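Local coordinates for FMN-binding protein (PDB 3IN6), which binds flavin mononucleotide as a dimer in which both subunits contribute to each flavin site, and is probably a member of the FMN-binding split-barrel family, at residues Glu12-Asp15 against Arg16-Glu20; Phe65-Asp68 against Lys69-Ala72. All blocks are in the same frame, centred on the assembly; numbering follows the deposited sequence.

Contact 1: residues Glu12-Asp15 against Arg16-Glu20; sequences EIMD and RELLE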
ATOM      1  N   GLU A  12       3.880  22.076  15.203  1.00 27.00           N
ATOM      2  CA  GLU A  12       5.183  22.310  14.559  1.00 26.82           C
ATOM      3  C   GLU A  12       6.210  21.268  14.963  1.00 26.86           C
ATOM      4  O   GLU A  12       6.926  20.741  14.111  1.00 26.28           O
ATOM      5  CB  GLU A  12       5.734  23.694  14.896  1.00 27.14           C
ATOM      6  CG  GLU A  12       4.928  24.854  14.347  1.00 31.03           C
ATOM      7  CD  GLU A  12       5.016  24.990  12.846  1.00 37.02           C
ATOM      8  OE1 GLU A  12       5.922  24.387  12.236  1.00 45.63           O
ATOM      9  OE2 GLU A  12       4.186  25.726  12.270  1.00 47.12           O
ATOM     10  N   ILE A  13       6.279  20.977  16.260  1.00 24.91           N
ATOM     11  CA  ILE A  13       7.205  19.983  16.755  1.00 26.05           C
ATOM     12  C   ILE A  13       6.821  18.621  16.147  1.00 28.08           C
ATOM     13  O   ILE A  13       7.685  17.861  15.695  1.00 28.80           O
ATOM     14  CB  ILE A  13       7.171  19.878  18.295  1.00 26.40           C
ATOM     15  CG1 ILE A  13       7.431  21.242  18.977  1.00 30.47           C
ATOM     16  CG2 ILE A  13       8.190  18.883  18.777  1.00 23.27           C
ATOM     17  CD1 ILE A  13       8.764  21.873  18.643  1.00 30.87           C
HETATM   18  N   MSE A  14       5.520  18.332  16.132  1.00 26.22           N
HETATM   19  CA  MSE A  14       5.018  17.089  15.579  1.00 26.27           C
HETATM   20  C   MSE A  14       5.367  16.978  14.098  1.00 25.43           C
HETATM   21  O   MSE A  14       5.834  15.938  13.640  1.00 25.24           O
HETATM   22  CB  MSE A  14       3.508  16.984  15.765  1.00 23.61           C
HETATM   23  CG  MSE A  14       2.918  15.723  15.177  1.00 32.61           C
HETATM   24 SE   MSE A  14       3.791  14.113  15.897  0.75 33.78          SE
HETATM   25  CE  MSE A  14       3.433  14.445  17.801  1.00 35.61           C
ATOM     26  N   ASP A  15       5.141  18.052  13.351  1.00 25.94           N
ATOM     27  CA  ASP A  15       5.453  18.051  11.934  1.00 25.50           C
ATOM     28  C   ASP A  15       6.922  17.770  11.674  1.00 25.22           C
ATOM     29  O   ASP A  15       7.240  16.961  10.811  1.00 25.06           O
ATOM     30  CB  ASP A  15       5.024  19.354  11.283  1.00 26.25           C
ATOM     31  CG  ASP A  15       3.521  19.431  11.075  1.00 31.11           C
ATOM     32  OD1 ASP A  15       2.810  18.468  11.432  1.00 33.92           O
ATOM     33  OD2 ASP A  15       3.053  20.451  10.546  1.00 35.33           O
ATOM     34  N   ARG A  16       7.812  18.414  12.430  1.00 24.17           N
ATOM     35  CA  ARG A  16       9.250  18.199  12.255  1.00 23.89           C
ATOM     36  C   ARG A  16       9.629  16.749  12.544  1.00 24.16           C
ATOM     37  O   ARG A  16      10.471  16.162  11.856  1.00 24.43           O
ATOM     38  CB  ARG A  16      10.059  19.163  13.129  1.00 22.45           C
ATOM     39  CG  ARG A  16      11.563  18.996  13.078  1.00 19.91           C
ATOM     40  CD  ARG A  16      12.122  18.938  11.665  1.00 20.14           C
ATOM     41  NE  ARG A  16      11.735  20.090  10.868  1.00 22.52           N
ATOM     42  CZ  ARG A  16      11.903  20.189   9.557  1.00 26.53           C
ATOM     43  NH1 ARG A  16      12.455  19.192   8.856  1.00 26.30           N
ATOM     44  NH2 ARG A  16      11.499  21.292   8.939  1.00 27.65           N
ATOM     45  N   GLU A  17       9.009  16.182  13.568  1.00 23.92           N
ATOM     46  CA  GLU A  17       9.219  14.781  13.936  1.00 24.18           C
ATOM     47  C   GLU A  17       8.812  13.874  12.770  1.00 22.82           C
ATOM     48  O   GLU A  17       9.526  12.958  12.402  1.00 23.24           O
ATOM     49  CB  GLU A  17       8.322  14.433  15.123  1.00 25.69           C
ATOM     50  CG  GLU A  17       8.635  15.124  16.442  1.00 33.36           C
ATOM     51  CD  GLU A  17       9.359  14.226  17.403  1.00 41.55           C
ATOM     52  OE1 GLU A  17      10.356  13.598  16.991  1.00 53.18           O
ATOM     53  OE2 GLU A  17       8.922  14.142  18.567  1.00 40.82           O
ATOM     54  N   LEU A  18       7.646  14.142  12.195  1.00 22.93           N
ATOM     55  CA  LEU A  18       7.150  13.348  11.078  1.00 22.89           C
ATOM     56  C   LEU A  18       8.047  13.488   9.850  1.00 23.42           C
ATOM     57  O   LEU A  18       8.370  12.480   9.205  1.00 25.74           O
ATOM     58  CB  LEU A  18       5.719  13.739  10.750  1.00 23.69           C
ATOM     59  CG  LEU A  18       4.713  13.296  11.815  1.00 28.24           C
ATOM     60  CD1 LEU A  18       3.398  14.071  11.687  1.00 21.30           C
ATOM     61  CD2 LEU A  18       4.490  11.781  11.720  1.00 21.12           C
ATOM     62  N   LEU A  19       8.452  14.724   9.532  1.00 21.83           N
ATOM     63  CA  LEU A  19       9.348  14.974   8.399  1.00 19.14           C
ATOM     64  C   LEU A  19      10.675  14.217   8.566  1.00 18.21           C
ATOM     65  O   LEU A  19      11.201  13.647   7.607  1.00 19.01           O
ATOM     66  CB  LEU A  19       9.628  16.470   8.245  1.00 18.72           C
ATOM     67  CG  LEU A  19       8.491  17.333   7.672  1.00 21.85           C
ATOM     68  CD1 LEU A  19       8.656  18.814   8.014  1.00 20.77           C
ATOM     69  CD2 LEU A  19       8.416  17.094   6.169  1.00 16.29           C
ATOM     70  N   GLU A  20      11.228  14.213   9.766  1.00 18.36           N
ATOM     71  CA  GLU A  20      12.522  13.525   9.966  1.00 18.65           C
ATOM     72  C   GLU A  20      12.407  12.018   9.897  1.00 18.75           C
ATOM     73  O   GLU A  20      13.240  11.357   9.281  1.00 21.15           O
ATOM     74  CB  GLU A  20      13.206  13.997  11.228  1.00 17.27           C
ATOM     75  CG  GLU A  20      13.547  15.488  11.146  1.00 21.46           C
ATOM     76  CD  GLU A  20      14.368  15.813   9.911  1.00 26.65           C
ATOM     77  OE1 GLU A  20      15.430  15.186   9.715  1.00 29.97           O
ATOM     78  OE2 GLU A  20      13.954  16.693   9.141  1.00 27.07           O
TER
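Glu12 to Asp15 meet Arg16 to Leu19 within the middle of the long N-terminal alpha-helix 2-28, in the regular i to i+4 pattern. Four successive backbone bonds run from the carbonyls of Glu12, Ile13, Met14 and Asp15 to the amides of Arg16, Glu17, Leu18 and Leu19. The first spans 3.0 Å from Arg16 N to Glu12 O. The last is the shortest, 2.8 Å from Leu19 N to Asp15 O, and the straightest, at 167° about the hydrogen.

Between the two segments the apolar side-chain contact is Met14 with Leu18. Met14, here a selenomethionine, places CG 3.9 Å from Leu18 CD1, the two chains meeting at a slant. Leu18 also draws its branch over the preceding turn, with CG 3.4 Å from Met14 O. Beyond the helix, Leu18 and Leu19 both rest on Ile140 of strand 131-141, and Leu18 reaches Pro142 as well, which seats this part of the helix against the barrel. Glu17 behaves differently: its aliphatic CG lies 3.0 Å from Ile13 O, so that it is the methylene, not the carboxylate, that lies against the preceding turn.

The charged contacts follow the same spacing one turn further on. With CG set opposite the backbone N (chi1 177°) and bends at the next two torsions, Arg16 bends forward along the helix toward Glu20, and Leu19 CD1 sits 3.7 Å above one face of its guanidinium, toward the rim. NH2 forms a salt bridge with Asp57, while Arg23 gives Glu20 OE2 a second cationic partner. Arg16 NH1 donates to Glu20 OE2 over 2.9 Å, meeting it on the anti side of the carboxylate while the oxygen lies almost in the guanidinium plane.

Contact 2: residues Phe65-Asp68 against Lys69-Ala72; sequences FGAD and KTYA. With FMN (flavin mononucleotide), chain C.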
ATOM      1  N   PHE A  65      11.241   2.901 -13.809  1.00 32.36           N
ATOM      2  CA  PHE A  65      11.783   1.941 -14.768  1.00 32.09           C
ATOM      3  C   PHE A  65      10.797   0.799 -15.071  1.00 33.04           C
ATOM      4  O   PHE A  65      10.805   0.271 -16.180  1.00 33.17           O
ATOM      5  CB  PHE A  65      13.166   1.428 -14.345  1.00 32.63           C
ATOM      6  CG  PHE A  65      13.215   0.793 -12.981  1.00 35.03           C
ATOM      7  CD1 PHE A  65      13.439   1.567 -11.842  1.00 38.96           C
ATOM      8  CD2 PHE A  65      13.103  -0.592 -12.835  1.00 38.61           C
ATOM      9  CE1 PHE A  65      13.516   0.970 -10.572  1.00 35.04           C
ATOM     10  CE2 PHE A  65      13.175  -1.198 -11.570  1.00 37.02           C
ATOM     11  CZ  PHE A  65      13.380  -0.414 -10.440  1.00 37.10           C
ATOM     12  N   GLY A  66       9.966   0.415 -14.097  1.00 32.70           N
ATOM     13  CA  GLY A  66       8.907  -0.574 -14.308  1.00 31.10           C
ATOM     14  C   GLY A  66       7.621   0.164 -14.002  1.00 31.76           C
ATOM     15  O   GLY A  66       7.325   1.204 -14.623  1.00 33.87           O
ATOM     16  N   ALA A  67       6.841  -0.377 -13.067  1.00 29.11           N
ATOM     17  CA  ALA A  67       5.676   0.314 -12.540  1.00 26.23           C
ATOM     18  C   ALA A  67       4.774   0.985 -13.578  1.00 23.85           C
ATOM     19  O   ALA A  67       4.431   2.151 -13.421  1.00 23.41           O
ATOM     20  CB  ALA A  67       6.168   1.352 -11.513  1.00 26.18           C
ATOM     21  N   ASP A  68       4.369   0.235 -14.604  1.00 24.53           N
ATOM     22  CA  ASP A  68       3.535   0.749 -15.714  1.00 24.92           C
ATOM     23  C   ASP A  68       2.143   1.243 -15.318  1.00 23.10           C
ATOM     24  O   ASP A  68       1.738   2.326 -15.721  1.00 26.48           O
ATOM     25  CB  ASP A  68       3.350  -0.339 -16.778  1.00 29.09           C
ATOM     26  CG  ASP A  68       4.654  -0.741 -17.471  1.00 32.88           C
ATOM     27  OD1 ASP A  68       5.616   0.053 -17.481  1.00 35.90           O
ATOM     28  OD2 ASP A  68       4.690  -1.859 -18.032  1.00 38.90           O
ATOM     29  N   LYS A  69       1.401   0.442 -14.558  1.00 22.00           N
ATOM     30  CA  LYS A  69       0.049   0.815 -14.112  1.00 22.62           C
ATOM     31  C   LYS A  69       0.137   1.994 -13.132  1.00 20.66           C
ATOM     32  O   LYS A  69      -0.609   2.969 -13.248  1.00 21.65           O
ATOM     33  CB  LYS A  69      -0.642  -0.397 -13.490  1.00 23.59           C
ATOM     34  CG  LYS A  69      -2.143  -0.288 -13.130  1.00 25.07           C
ATOM     35  CD  LYS A  69      -3.016   0.027 -14.334  1.00 34.41           C
ATOM     36  CE  LYS A  69      -4.271  -0.892 -14.438  1.00 23.46           C
ATOM     37  NZ  LYS A  69      -5.057  -0.963 -13.198  1.00 44.67           N
ATOM     38  N   THR A  70       1.057   1.895 -12.182  1.00 19.04           N
ATOM     39  CA  THR A  70       1.351   2.977 -11.227  1.00 19.26           C
ATOM     40  C   THR A  70       1.585   4.300 -11.952  1.00 21.83           C
ATOM     41  O   THR A  70       1.010   5.342 -11.587  1.00 21.89           O
ATOM     42  CB  THR A  70       2.591   2.620 -10.397  1.00 20.24           C
ATOM     43  OG1 THR A  70       2.283   1.445  -9.641  1.00 18.24           O
ATOM     44  CG2 THR A  70       2.985   3.743  -9.429  1.00 19.81           C
ATOM     45  N   TYR A  71       2.383   4.241 -13.017  1.00 21.96           N
ATOM     46  CA  TYR A  71       2.685   5.423 -13.819  1.00 22.76           C
ATOM     47  C   TYR A  71       1.453   5.949 -14.539  1.00 20.97           C
ATOM     48  O   TYR A  71       1.199   7.157 -14.537  1.00 22.90           O
ATOM     49  CB  TYR A  71       3.784   5.103 -14.840  1.00 23.89           C
ATOM     50  CG  TYR A  71       4.110   6.248 -15.749  1.00 24.34           C
ATOM     51  CD1 TYR A  71       4.764   7.379 -15.264  1.00 29.41           C
ATOM     52  CD2 TYR A  71       3.791   6.203 -17.097  1.00 26.82           C
ATOM     53  CE1 TYR A  71       5.088   8.441 -16.104  1.00 25.91           C
ATOM     54  CE2 TYR A  71       4.111   7.266 -17.943  1.00 22.54           C
ATOM     55  CZ  TYR A  71       4.759   8.371 -17.438  1.00 27.02           C
ATOM     56  OH  TYR A  71       5.065   9.415 -18.265  1.00 28.84           O
ATOM     57  N   ALA A  72       0.713   5.048 -15.187  1.00 19.37           N
ATOM     58  CA  ALA A  72      -0.529   5.423 -15.884  1.00 18.14           C
ATOM     59  C   ALA A  72      -1.521   6.078 -14.915  1.00 18.04           C
ATOM     60  O   ALA A  72      -2.184   7.043 -15.273  1.00 18.95           O
ATOM     61  CB  ALA A  72      -1.175   4.210 -16.551  1.00 16.62           C
TER
HETATM   62  N1  FMN C 148       9.852  -0.088 -10.095  1.00 49.24           N
HETATM   63  C2  FMN C 148      10.048   1.260 -10.338  1.00 50.09           C
HETATM   64  O2  FMN C 148       9.625   1.770 -11.381  1.00 41.44           O
HETATM   65  N3  FMN C 148      10.724   2.036  -9.404  1.00 52.35           N
HETATM   66  C4  FMN C 148      11.214   1.475  -8.233  1.00 51.85           C
HETATM   67  O4  FMN C 148      11.818   2.200  -7.424  1.00 54.12           O
HETATM   68  C4A FMN C 148      11.027   0.103  -7.998  1.00 52.57           C
HETATM   69  N5  FMN C 148      11.512  -0.500  -6.841  1.00 56.26           N
HETATM   70  C5A FMN C 148      11.324  -1.855  -6.595  1.00 54.61           C
HETATM   71  C6  FMN C 148      11.817  -2.420  -5.410  1.00 55.39           C
HETATM   72  C7  FMN C 148      11.640  -3.782  -5.157  1.00 56.89           C
HETATM   73  C7M FMN C 148      12.180  -4.362  -3.885  1.00 60.38           C
HETATM   74  C8  FMN C 148      10.955  -4.588  -6.077  1.00 57.56           C
HETATM   75  C8M FMN C 148      10.740  -6.056  -5.815  1.00 46.50           C
HETATM   76  C9  FMN C 148      10.453  -4.019  -7.256  1.00 57.87           C
HETATM   77  C9A FMN C 148      10.639  -2.645  -7.529  1.00 56.80           C
HETATM   78  N10 FMN C 148      10.145  -2.045  -8.697  1.00 54.62           N
HETATM   79  C10 FMN C 148      10.343  -0.682  -8.935  1.00 52.25           C
HETATM   80  C1' FMN C 148       9.413  -2.860  -9.741  1.00 55.33           C
HETATM   81  C2' FMN C 148       7.893  -2.730  -9.649  1.00 52.93           C
HETATM   82  O2' FMN C 148       7.444  -3.042  -8.348  1.00 44.21           O
HETATM   83  C3' FMN C 148       7.254  -3.644 -10.703  1.00 54.58           C
HETATM   84  O3' FMN C 148       7.504  -3.093 -11.981  1.00 52.12           O
HETATM   85  C4' FMN C 148       5.749  -3.859 -10.506  1.00 52.30           C
HETATM   86  O4' FMN C 148       5.305  -4.904 -11.344  1.00 54.94           O
HETATM   87  C5' FMN C 148       4.936  -2.618 -10.833  1.00 49.68           C
HETATM   88  O5' FMN C 148       3.579  -2.866 -10.559  1.00 46.14           O
HETATM   89  P   FMN C 148       2.390  -2.114 -11.358  1.00 39.40           P
HETATM   90  O1P FMN C 148       2.299  -2.600 -12.779  1.00 47.01           O
HETATM   91  O2P FMN C 148       2.581  -0.606 -11.388  1.00 35.86           O
HETATM   92  O3P FMN C 148       1.156  -2.538 -10.632  1.00 32.65           O
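Ala67 and Thr70 face each other where the loop after strand 59-64 enters helix 68-77, and together with Phe65 and Gly66 they bind one flavin mononucleotide from the pyrimidine ring to the phosphate. At the ring end, FMN O2 accepts two backbone N-H groups, from Phe65 N at 3.1 Å and from Gly66 N. The Phe65 ring turns one face to the pyrimidine part of the flavin, offset toward its rim, with CE1 3.2 Å from FMN N3 and CZ 3.4 Å from FMN C10. Its chi1 of 57° holds CG between the backbone N and the carbonyl carbon, letting a single residue both bond O2 and cover the ring. With an alanine here, that flavin face would probably lose its aromatic cover.

Midway, Ala67 N donates to ribityl O3' at 3.0 Å in a nearly straight bond (179°). Gly66, lacking a side chain, lets the ribityl pass close. At the far end Thr70 holds phosphate oxygen O2P twice, through its backbone N at 3.0 Å and its hydroxyl OG1 at 2.7 Å.

The first turn of the helix holds the Thr70 donors at the phosphate. Ala67 is the N-cap residue, and its O receives Tyr71 N at 3.0 Å, while Asp68 O receives Ala72 N. Further out, Arg64 forms a salt bridge with Asp68 OD1 and a cation-pi contact with the Tyr71 ring, whose OH bonds Asp105. Asn45 of the same chain and Arg97 of the second subunit also bond the cofactor. With its phosphate at a helix N-terminus, the cofactor's negative charge is probably stabilised by the helix dipole as well as by Thr70, and the paired N-H groups at O2 would tend to draw electron density toward the pyrimidine end.

In the fold
Contact 1 precedes contact 2 in the chain, and the two lie on opposite sides of the subunit's centre, their own centres about 31 Å apart and their nearest atoms about 21 Å apart. Each nevertheless relates to a flavin of the dimer. Contact 2 lies in the FMN pocket itself, whereas the side chain of Leu18 in contact 1 is about 12 Å from the other flavin. Leu145 and Arg97, two of the residues this chain lends to that site, have side chains about 7 and 8 Å from that of Leu18. Contact 1 thus lies near the residues lent to one site, and 65-72 lines part of the other.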